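Local coordinates for protein intramolecular trans-sialidase (Macrobdella decora, PDB 3SLI) that cleaves terminal sialic acid from sialoglycoconjugates by an intramolecular trans-sialidase reaction, releasing it as 2,7-anhydro-Neu5Ac, at residues Lys579-Leu584 / Ile598-Val603. Residues are numbered along the deposited sequence; the frame is centred on the assembly and turned at random.
Sequences KPAIIL and IWIGLV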
loop_
_atom_site.group_PDB
_atom_site.type_symbol
_atom_site.label_atom_id
_atom_site.label_comp_id
_atom_site.label_asym_id
_atom_site.label_seq_id
_atom_site.Cartn_x
_atom_site.Cartn_y
_atom_site.Cartn_z
ATOM N N LYS A 579 12.081 18.704 24.640
ATOM C CA LYS A 579 13.201 18.241 23.822
ATOM C C LYS A 579 12.864 18.133 22.340
ATOM O O LYS A 579 11.690 18.066 21.971
ATOM C CB LYS A 579 13.658 16.857 24.314
ATOM C CG LYS A 579 14.115 16.837 25.761
ATOM C CD LYS A 579 14.498 15.443 26.212
ATOM C CE LYS A 579 15.094 15.487 27.617
ATOM N NZ LYS A 579 15.359 14.135 28.194
ATOM N N PRO A 580 13.888 18.199 21.467
ATOM C CA PRO A 580 13.647 18.080 20.028
ATOM C C PRO A 580 13.087 16.662 19.873
ATOM O O PRO A 580 13.571 15.735 20.532
ATOM C CB PRO A 580 15.058 18.161 19.441
ATOM C CG PRO A 580 15.784 19.002 20.418
ATOM C CD PRO A 580 15.308 18.478 21.737
ATOM N N ALA A 581 12.099 16.476 19.007
ATOM C CA ALA A 581 11.500 15.161 18.856
ATOM C C ALA A 581 11.381 14.682 17.431
ATOM O O ALA A 581 11.305 15.482 16.499
ATOM C CB ALA A 581 10.127 15.153 19.510
ATOM N N ILE A 582 11.421 13.364 17.262
ATOM C CA ILE A 582 11.247 12.741 15.954
ATOM C C ILE A 582 10.115 11.726 16.178
ATOM O O ILE A 582 9.864 11.323 17.319
ATOM C CB ILE A 582 12.553 12.082 15.399
ATOM C CG1 ILE A 582 13.094 11.019 16.366
ATOM C CG2 ILE A 582 13.605 13.161 15.154
ATOM C CD1 ILE A 582 14.269 10.224 15.817
ATOM N N ILE A 583 9.389 11.379 15.121
ATOM C CA ILE A 583 8.267 10.453 15.237
ATOM C C ILE A 583 8.435 9.323 14.226
ATOM O O ILE A 583 8.721 9.578 13.048
ATOM C CB ILE A 583 6.932 11.209 15.006
ATOM C CG1 ILE A 583 6.878 12.436 15.925
ATOM C CG2 ILE A 583 5.735 10.298 15.313
ATOM C CD1 ILE A 583 5.652 13.312 15.735
ATOM N N LEU A 584 8.265 8.080 14.683
ATOM C CA LEU A 584 8.444 6.911 13.823
ATOM C C LEU A 584 7.205 6.023 13.757
ATOM O O LEU A 584 6.541 5.813 14.764
ATOM C CB LEU A 584 9.652 6.086 14.302
ATOM C CG LEU A 584 10.063 4.830 13.517
ATOM C CD1 LEU A 584 11.567 4.625 13.624
ATOM C CD2 LEU A 584 9.307 3.591 14.019
ATOM N N ILE A 598 3.070 4.105 16.524
ATOM C CA ILE A 598 3.705 5.394 16.288
ATOM C C ILE A 598 4.504 5.669 17.563
ATOM O O ILE A 598 3.975 5.580 18.671
ATOM C CB ILE A 598 2.666 6.508 16.048
ATOM C CG1 ILE A 598 1.881 6.215 14.765
ATOM C CG2 ILE A 598 3.354 7.862 15.948
ATOM C CD1 ILE A 598 0.736 7.187 14.502
ATOM N N TRP A 599 5.797 5.918 17.397
ATOM C CA TRP A 599 6.699 6.173 18.509
ATOM C C TRP A 599 7.195 7.604 18.475
ATOM O O TRP A 599 7.405 8.170 17.400
ATOM C CB TRP A 599 7.942 5.278 18.401
ATOM C CG TRP A 599 7.691 3.799 18.402
ATOM C CD1 TRP A 599 7.189 3.045 17.379
ATOM C CD2 TRP A 599 7.965 2.897 19.478
ATOM N NE1 TRP A 599 7.130 1.720 17.757
ATOM C CE2 TRP A 599 7.596 1.602 19.039
ATOM C CE3 TRP A 599 8.484 3.050 20.771
ATOM C CZ2 TRP A 599 7.736 0.469 19.849
ATOM C CZ3 TRP A 599 8.627 1.919 21.579
ATOM C CH2 TRP A 599 8.248 0.647 21.113
ATOM N N ILE A 600 7.431 8.158 19.655
ATOM C CA ILE A 600 7.974 9.500 19.789
ATOM C C ILE A 600 9.368 9.348 20.409
ATOM O O ILE A 600 9.528 8.740 21.484
ATOM C CB ILE A 600 7.094 10.397 20.671
ATOM C CG1 ILE A 600 5.774 10.695 19.955
ATOM C CG2 ILE A 600 7.822 11.704 20.978
ATOM C CD1 ILE A 600 4.833 11.567 20.749
ATOM N N GLY A 601 10.373 9.842 19.686
ATOM C CA GLY A 601 11.746 9.779 20.151
ATOM C C GLY A 601 12.264 11.159 20.510
ATOM O O GLY A 601 12.202 12.082 19.693
ATOM N N LEU A 602 12.750 11.300 21.740
ATOM C CA LEU A 602 13.286 12.564 22.245
ATOM C C LEU A 602 14.799 12.595 22.062
ATOM O O LEU A 602 15.503 11.675 22.492
ATOM C CB LEU A 602 12.927 12.732 23.725
ATOM C CG LEU A 602 11.591 13.399 24.092
ATOM C CD1 LEU A 602 10.488 13.117 23.078
ATOM C CD2 LEU A 602 11.179 12.993 25.501
ATOM N N VAL A 603 15.287 13.642 21.402
ATOM C CA VAL A 603 16.712 13.806 21.130
ATOM C C VAL A 603 17.451 14.369 22.344
ATOM O O VAL A 603 17.087 15.421 22.872
ATOM C CB VAL A 603 16.950 14.735 19.910
ATOM C CG1 VAL A 603 18.453 14.989 19.711
ATOM C CG2 VAL A 603 16.335 14.124 18.647
#
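I583 and I598 meet methyl to methyl, CG2 to CG2 at 3.5 Å, a tight touch on one face of an antiparallel β hairpin. Its arms, strands 579-587 and 596-605, are the two middle strands of a four-stranded sheet, consistent with a blade of the sialidase β-propeller. With CG1 anti to the carbonyl carbon (chi1 -52° in I583), CG2 of each isoleucine is left anti to the backbone N, where the two methyls meet. Further along that face, A581 CB rests 4.1 Å from L602 CD1 and also brushes I600. On the other face, L584 and W599 run side by side, with L584 CD2 4.0 Å from W599 CD1 on the pyrrole side of the indole; W618 of the next strand packs on both L584 and I582. G601, paired with I582, has no side chain on this face, and I582 CG1 lies 3.6 Å from G601 O.

The backbone ladder ties the arms together: I582 pairs with G601 and L584 with W599, each through two N-H...O bonds. Between these rungs, I583 CA makes a CA-H...O contact with W599 O. At the open end of the hairpin, away from its turn, the extended K579 chain crosses L602 at about a right angle, and its NZ goes on to bond N604 OD1. P580 CB packs on V603 CB at 3.9 Å, and beside it V603 N gives P580 O a nearly straight 2.8 Å hydrogen bond (176° at the hydrogen).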